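Local coordinates for adenylyltransferase and sulfurtransferase uba4 (Chaetomium thermophilum, PDB 6YUB), which probably activates a ubiquitin-like sulfur carrier by adenylation and helps load it with sulfur, for tRNA wobble-uridine thiolation and molybdenum cofactor synthesis, at residues D65-T71 with R84-V90; Q77-A81 with S92-H96; T172-V177 with G274-D278. All blocks are in the same frame, centred on the assembly; numbering follows the deposited sequence.

Contact 1: residues D65-T71 with R84-V90; sequences DGDSVET and RVGMLKV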
# COMPACT_ATOMS: atom_id res chain seq x y z
N ASP B 65 -14.52 -7.43 -19.51
CA ASP B 65 -14.13 -6.12 -20.01
C ASP B 65 -14.38 -6.07 -21.51
O ASP B 65 -14.12 -7.04 -22.23
CB ASP B 65 -12.66 -5.83 -19.71
CG ASP B 65 -12.38 -4.35 -19.56
OD1 ASP B 65 -12.85 -3.56 -20.40
OD2 ASP B 65 -11.69 -3.97 -18.58
N GLY B 66 -14.88 -4.92 -21.98
CA GLY B 66 -15.16 -4.73 -23.38
C GLY B 66 -14.31 -3.66 -24.03
O GLY B 66 -14.43 -3.40 -25.23
N ASP B 67 -13.44 -3.03 -23.24
CA ASP B 67 -12.58 -1.97 -23.74
C ASP B 67 -11.27 -2.53 -24.29
O ASP B 67 -10.98 -3.73 -24.17
CB ASP B 67 -12.30 -0.95 -22.63
CG ASP B 67 -13.53 -0.12 -22.27
OD1 ASP B 67 -14.32 0.20 -23.18
OD2 ASP B 67 -13.70 0.20 -21.07
N SER B 68 -10.48 -1.65 -24.89
CA SER B 68 -9.24 -2.02 -25.56
C SER B 68 -8.03 -1.45 -24.83
O SER B 68 -8.14 -0.51 -24.04
CB SER B 68 -9.24 -1.52 -27.01
OG SER B 68 -10.01 -2.37 -27.84
N VAL B 69 -6.87 -2.03 -25.11
CA VAL B 69 -5.62 -1.57 -24.52
C VAL B 69 -5.20 -0.26 -25.17
O VAL B 69 -5.26 -0.10 -26.40
CB VAL B 69 -4.52 -2.64 -24.69
CG1 VAL B 69 -3.17 -2.11 -24.23
CG2 VAL B 69 -4.90 -3.90 -23.92
N GLU B 70 -4.77 0.69 -24.34
CA GLU B 70 -4.32 2.00 -24.80
C GLU B 70 -2.94 2.30 -24.23
O GLU B 70 -2.59 1.85 -23.13
CB GLU B 70 -5.30 3.11 -24.40
CG GLU B 70 -6.65 3.02 -25.09
CD GLU B 70 -7.62 4.10 -24.62
OE1 GLU B 70 -7.82 4.24 -23.40
OE2 GLU B 70 -8.17 4.81 -25.49
N THR B 71 -2.16 3.08 -24.98
CA THR B 71 -0.80 3.39 -24.58
C THR B 71 -0.77 4.19 -23.29
O THR B 71 0.11 3.99 -22.44
CB THR B 71 -0.08 4.15 -25.69
OG1 THR B 71 -0.16 3.41 -26.91
CG2 THR B 71 1.38 4.40 -25.33
N ARG B 84 0.36 -4.96 -27.86
CA ARG B 84 -1.03 -5.38 -27.78
C ARG B 84 -1.99 -4.20 -27.68
O ARG B 84 -3.18 -4.40 -27.42
CB ARG B 84 -1.23 -6.33 -26.59
CG ARG B 84 -0.42 -7.61 -26.71
CD ARG B 84 -1.00 -8.73 -25.85
NE ARG B 84 -0.82 -8.50 -24.43
CZ ARG B 84 0.24 -8.89 -23.72
NH1 ARG B 84 1.24 -9.53 -24.31
NH2 ARG B 84 0.30 -8.64 -22.42
N VAL B 85 -1.50 -2.98 -27.89
CA VAL B 85 -2.38 -1.82 -27.96
C VAL B 85 -3.38 -2.01 -29.09
O VAL B 85 -3.01 -2.41 -30.20
CB VAL B 85 -1.56 -0.54 -28.13
CG1 VAL B 85 -2.47 0.63 -28.51
CG2 VAL B 85 -0.79 -0.22 -26.86
N GLY B 86 -4.64 -1.72 -28.81
CA GLY B 86 -5.72 -1.96 -29.74
C GLY B 86 -6.43 -3.28 -29.53
O GLY B 86 -7.57 -3.44 -30.01
N MET B 87 -5.80 -4.23 -28.85
CA MET B 87 -6.44 -5.50 -28.53
C MET B 87 -7.35 -5.33 -27.32
O MET B 87 -7.15 -4.45 -26.48
CB MET B 87 -5.37 -6.56 -28.26
CG MET B 87 -5.92 -7.94 -27.93
SD MET B 87 -4.63 -9.05 -27.30
CE MET B 87 -3.51 -9.11 -28.70
N LEU B 88 -8.37 -6.19 -27.25
CA LEU B 88 -9.23 -6.24 -26.08
C LEU B 88 -8.39 -6.45 -24.82
O LEU B 88 -7.47 -7.27 -24.79
CB LEU B 88 -10.25 -7.36 -26.22
CG LEU B 88 -11.33 -7.19 -27.29
CD1 LEU B 88 -12.22 -8.42 -27.35
CD2 LEU B 88 -12.15 -5.95 -27.03
N LYS B 89 -8.71 -5.68 -23.77
CA LYS B 89 -8.00 -5.83 -22.51
C LYS B 89 -8.08 -7.26 -21.99
O LYS B 89 -7.07 -7.82 -21.54
CB LYS B 89 -8.56 -4.85 -21.47
CG LYS B 89 -8.26 -3.39 -21.77
CD LYS B 89 -8.30 -2.55 -20.50
CE LYS B 89 -9.69 -2.02 -20.20
NZ LYS B 89 -9.83 -1.59 -18.78
N VAL B 90 -9.26 -7.87 -22.06
CA VAL B 90 -9.44 -9.22 -21.54
C VAL B 90 -8.49 -10.20 -22.23
O VAL B 90 -7.91 -11.08 -21.58
CB VAL B 90 -10.91 -9.65 -21.68
CG1 VAL B 90 -11.34 -9.66 -23.14
CG2 VAL B 90 -11.12 -11.02 -21.05
O HOH W 1 -11.71 -6.20 -23.17
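Asp-65 OD2 is gripped twice: Lys-89 NZ forms a salt bridge with it at 3.0 Å, arriving on the syn side but 28° out of the carboxylate plane, and the backbone N of Ala-42 donates to the same oxygen. Asp-65 OD1 is used as well, accepting from the backbone N of Asp-67 at 2.9 Å in an Asx turn, which together with the grip on OD2 fixes the rotation of the carboxylate. Lys-89 reaches it by laying CG against the backbone of Ser-68 and then bending at its third torsion (chi3 -88°), with CE passing 3.7 Å from Asp-67 CB. Next to this pair, the two backbones meet in a single beta bridge, Ser-68 to Leu-88. Val-69 N donates to Met-87 O at 2.8 Å, Gly-86 N donates to Val-69 O, and Lys-89 N gives Asp-67 O an almost straight bond (175°); a water also donates to Asp-67 O and accepts from Val-90 N. Among apolar side chains, Val-69 CG1 lies 4.0 Å from Val-85 CG2, and the type II turn from Arg-84 to Met-87 carries Gly-86 at a positive phi, where a side chain would jam against Val-85 O. An acidic residue just beyond the second strand, beside the glycine-rich turn, is characteristic of nucleotide-binding Rossmann folds, and Asp-65 and Lys-89 are both predicted to bind ATP in this ThiF-family domain.

Contact 2: residues Q77-A81 with S92-H96; sequences QVAHA and SLITH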
# COMPACT_ATOMS: atom_id res chain seq x y z
N GLN B 77 -1.62 -0.26 -15.97
CA GLN B 77 -2.11 -1.57 -16.38
C GLN B 77 -0.93 -2.40 -16.89
O GLN B 77 -0.77 -2.65 -18.09
CB GLN B 77 -3.21 -1.42 -17.42
CG GLN B 77 -4.26 -0.39 -17.04
CD GLN B 77 -5.42 -0.34 -18.02
OE1 GLN B 77 -5.39 -0.95 -19.09
NE2 GLN B 77 -6.47 0.39 -17.65
N VAL B 78 -0.10 -2.83 -15.94
CA VAL B 78 1.21 -3.41 -16.28
C VAL B 78 1.14 -4.84 -16.78
O VAL B 78 2.17 -5.39 -17.18
CB VAL B 78 2.14 -3.34 -15.05
CG1 VAL B 78 2.31 -1.90 -14.59
CG2 VAL B 78 1.61 -4.22 -13.92
N ALA B 79 -0.04 -5.46 -16.78
CA ALA B 79 -0.19 -6.77 -17.39
C ALA B 79 -0.34 -6.70 -18.90
O ALA B 79 -0.35 -7.75 -19.56
CB ALA B 79 -1.39 -7.51 -16.79
N HIS B 80 -0.45 -5.51 -19.47
CA HIS B 80 -0.60 -5.32 -20.90
C HIS B 80 0.76 -5.01 -21.53
O HIS B 80 1.75 -4.74 -20.85
CB HIS B 80 -1.60 -4.19 -21.20
CG HIS B 80 -2.98 -4.47 -20.71
ND1 HIS B 80 -3.60 -5.69 -20.88
CD2 HIS B 80 -3.87 -3.69 -20.04
CE1 HIS B 80 -4.81 -5.65 -20.34
NE2 HIS B 80 -5.00 -4.45 -19.83
N ALA B 81 0.79 -5.07 -22.86
CA ALA B 81 2.01 -4.87 -23.62
C ALA B 81 1.79 -3.77 -24.65
O ALA B 81 0.66 -3.52 -25.09
CB ALA B 81 2.46 -6.16 -24.32
N SER B 92 -5.62 -9.38 -23.91
CA SER B 92 -4.24 -9.02 -23.61
C SER B 92 -3.85 -9.46 -22.21
O SER B 92 -2.71 -9.89 -21.98
CB SER B 92 -4.05 -7.51 -23.77
OG SER B 92 -2.77 -7.10 -23.35
N LEU B 93 -4.77 -9.34 -21.25
CA LEU B 93 -4.48 -9.75 -19.88
C LEU B 93 -4.33 -11.26 -19.77
O LEU B 93 -3.40 -11.74 -19.11
CB LEU B 93 -5.58 -9.25 -18.95
CG LEU B 93 -5.53 -9.77 -17.51
CD1 LEU B 93 -4.17 -9.52 -16.91
CD2 LEU B 93 -6.62 -9.09 -16.66
N ILE B 94 -5.22 -12.01 -20.41
CA ILE B 94 -5.15 -13.46 -20.36
C ILE B 94 -3.87 -13.96 -21.04
O ILE B 94 -3.32 -14.99 -20.64
CB ILE B 94 -6.40 -14.09 -21.00
CG1 ILE B 94 -7.60 -13.87 -20.08
CG2 ILE B 94 -6.18 -15.57 -21.29
CD1 ILE B 94 -8.95 -14.17 -20.71
N THR B 95 -3.38 -13.24 -22.04
CA THR B 95 -2.11 -13.62 -22.66
C THR B 95 -0.99 -13.64 -21.63
O THR B 95 -0.17 -14.56 -21.62
CB THR B 95 -1.76 -12.66 -23.80
OG1 THR B 95 -2.73 -12.79 -24.86
CG2 THR B 95 -0.37 -12.97 -24.35
N HIS B 96 -0.96 -12.65 -20.74
CA HIS B 96 0.07 -12.59 -19.70
C HIS B 96 -0.22 -13.59 -18.58
O HIS B 96 0.72 -14.17 -18.02
CB HIS B 96 0.16 -11.17 -19.15
CG HIS B 96 1.16 -11.02 -18.04
ND1 HIS B 96 2.49 -11.33 -18.19
CD2 HIS B 96 1.01 -10.58 -16.76
CE1 HIS B 96 3.13 -11.09 -17.05
NE2 HIS B 96 2.25 -10.63 -16.17
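The type I turn from Gln-77 to His-80 lies against the middle of helix 89-100, with the CA atoms of Ala-79 and Leu-93 5.8 Å apart and those of His-80 and Ser-92 5.9 Å apart. One hydrogen bond crosses the contact, between side chains: His-80 ND1 and Ser-92 OG are 3.0 Å apart, at a bent angle of 137°, and either could be the donor. With chi1 at 173°, Ser-92 OG lies beside its own carbonyl carbon, where it meets the imidazole, and it is shared with Arg-84 NE. The other ring nitrogen, NE2, bonds to Ala-42 O, so the imidazole is held through both nitrogens. Leu-93 N lies at the ring edge, near its plane, 3.8 Å from His-80 CE1. In a phenylalanine here both ring nitrogens would be gone, and the Ser-92 hydroxyl and the Ala-42 carbonyl would probably each be left without this mate. In Rossmann terms, the contact folds the long connection that follows strand 60-64 back onto the helix of the beta-alpha-beta crossover leading to its parallel neighbour, strand 105-109. All the residues that touch are buried. Ala-79 brings the apolar contribution: its CB presses on Leu-93 CD1 at 3.4 Å, tighter than usual van der Waals contact. The same methyl lies obliquely 3.9 Å from CD2 of His-96, whose CB also rests 3.5 Å from Ala-79 O. The His-96 ring is positioned from other directions: NE2 bonds to Gln-51 OE1, ND1 makes a weak bond to Glu-99 OE1, and the ring of a polar residue of the other protein chain stacks with it.

Contact 3: residues T172-V177 with G274-D278; sequences TPQGVV and GRKKD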
# COMPACT_ATOMS: atom_id res chain seq x y z
N THR B 172 -25.48 -13.52 3.16
CA THR B 172 -26.73 -13.71 3.89
C THR B 172 -27.90 -13.33 2.99
O THR B 172 -27.85 -12.24 2.36
CB THR B 172 -26.77 -12.87 5.17
OG1 THR B 172 -25.62 -13.16 5.97
CG2 THR B 172 -28.03 -13.17 5.97
N PRO B 173 -28.96 -14.13 2.90
CA PRO B 173 -30.07 -13.80 2.01
C PRO B 173 -30.64 -12.41 2.27
O PRO B 173 -30.64 -11.91 3.40
CB PRO B 173 -31.11 -14.89 2.31
CG PRO B 173 -30.30 -16.05 2.79
CD PRO B 173 -29.13 -15.45 3.54
N GLN B 174 -31.14 -11.80 1.20
CA GLN B 174 -31.77 -10.49 1.28
C GLN B 174 -32.92 -10.50 2.28
O GLN B 174 -33.73 -11.43 2.31
CB GLN B 174 -32.28 -10.10 -0.11
CG GLN B 174 -32.87 -8.71 -0.23
CD GLN B 174 -33.59 -8.51 -1.56
OE1 GLN B 174 -34.13 -9.46 -2.13
NE2 GLN B 174 -33.61 -7.28 -2.06
N GLY B 175 -32.97 -9.46 3.12
CA GLY B 175 -34.07 -9.28 4.05
C GLY B 175 -33.88 -9.91 5.42
O GLY B 175 -34.64 -9.57 6.34
N VAL B 176 -32.92 -10.80 5.58
CA VAL B 176 -32.68 -11.45 6.87
C VAL B 176 -31.97 -10.45 7.78
O VAL B 176 -30.86 -10.02 7.49
CB VAL B 176 -31.87 -12.74 6.71
CG1 VAL B 176 -31.57 -13.36 8.06
CG2 VAL B 176 -32.61 -13.72 5.81
N VAL B 177 -32.63 -10.09 8.89
CA VAL B 177 -32.07 -9.10 9.81
C VAL B 177 -32.29 -9.52 11.26
O VAL B 177 -32.14 -8.71 12.18
CB VAL B 177 -32.68 -7.71 9.55
CG1 VAL B 177 -32.30 -7.21 8.16
CG2 VAL B 177 -34.20 -7.75 9.72
N GLY B 274 -22.49 -3.64 10.49
CA GLY B 274 -23.10 -4.77 9.84
C GLY B 274 -24.23 -4.35 8.91
O GLY B 274 -24.44 -3.17 8.63
N ARG B 275 -24.96 -5.35 8.43
CA ARG B 275 -26.12 -5.09 7.58
C ARG B 275 -27.08 -4.14 8.27
O ARG B 275 -27.44 -4.32 9.43
CB ARG B 275 -26.82 -6.41 7.25
CG ARG B 275 -28.24 -6.24 6.71
CD ARG B 275 -28.81 -7.58 6.25
NE ARG B 275 -28.13 -8.07 5.06
CZ ARG B 275 -28.36 -9.26 4.51
NH1 ARG B 275 -29.24 -10.09 5.04
NH2 ARG B 275 -27.69 -9.62 3.42
N LYS B 276 -27.50 -3.11 7.54
CA LYS B 276 -28.49 -2.17 8.05
C LYS B 276 -29.89 -2.72 7.85
O LYS B 276 -30.22 -3.28 6.80
CB LYS B 276 -28.36 -0.81 7.37
CG LYS B 276 -27.24 0.06 7.93
CD LYS B 276 -27.26 1.47 7.34
CE LYS B 276 -28.49 2.26 7.78
NZ LYS B 276 -29.08 3.03 6.65
N LYS B 277 -30.73 -2.56 8.88
CA LYS B 277 -32.08 -3.12 8.82
C LYS B 277 -32.92 -2.45 7.75
O LYS B 277 -33.85 -3.06 7.21
CB LYS B 277 -32.76 -2.99 10.19
CG LYS B 277 -34.03 -3.81 10.32
CD LYS B 277 -34.33 -4.17 11.78
CE LYS B 277 -34.75 -2.96 12.59
NZ LYS B 277 -35.45 -3.36 13.85
N ASP B 278 -32.61 -1.20 7.41
CA ASP B 278 -33.39 -0.43 6.44
C ASP B 278 -32.64 -0.20 5.13
O ASP B 278 -32.91 0.76 4.42
CB ASP B 278 -33.82 0.91 7.04
CG ASP B 278 -32.63 1.84 7.27
OD1 ASP B 278 -31.50 1.33 7.44
OD2 ASP B 278 -32.84 3.07 7.28
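Hydrogen bonding dominates here, and a single guanidinium does all of it across the two segments. Arg-275 NH2 donates to Thr-172 O at 2.8 Å, nearly straight, while NH1 serves two carbonyls, Pro-173 O at 2.8 Å and Val-176 O at 2.9 Å. The three oxygens lie round the edge of the group, but they are not met alike: Val-176 O offers a lone pair in its carbonyl plane, whereas the donors sit above the carbonyl planes of Thr-172 and Pro-173. The Arg-275 chain is extended but for a bend at chi3 (-69°), which turns the group in among these carbonyls.

The loops so joined flank the four-cysteine zinc site of the domain, made by Cys-184, Cys-187, Cys-279 and Cys-282. Pro-173 and Val-176 end a type II turn whose Gly-175 makes a backbone hydrogen bond with Cys-282, and the nearest atoms of the Arg-275 side chain and the zinc ion are about 6 Å apart.

Van der Waals contact is lighter. Thr-172 CG2 rests 3.4 Å from Arg-275 NH1. Val-177 crosses both basic chains at about a right angle, its CG1 4.0 Å from Arg-275 CD and its CG2 4.0 Å from Lys-277 CG.

In the fold
Along the chain, contacts 1 and 2 interlock, their segments coming in alternation (65-71, 77-81, 84-90, 92-96) from the end of strand 60-64 into helix 89-100, and contact 3 follows well after. The first two share that helix, have centres 9 Å apart and touch through Arg-84 NE and Ser-92 OG, probably hydrogen-bonded at 2.6 Å, at the predicted ATP-binding end of the Rossmann-type sheet. Contact 3 lies on the opposite side of the chain's centre, its centre about 39 Å from each of the others, and joins loops following strands 161-167 and 267-271 beside the zinc. This ThiF-family domain, the N-terminal part of a protein with a rhodanese domain, keeps its predicted nucleotide site and its metal site apart.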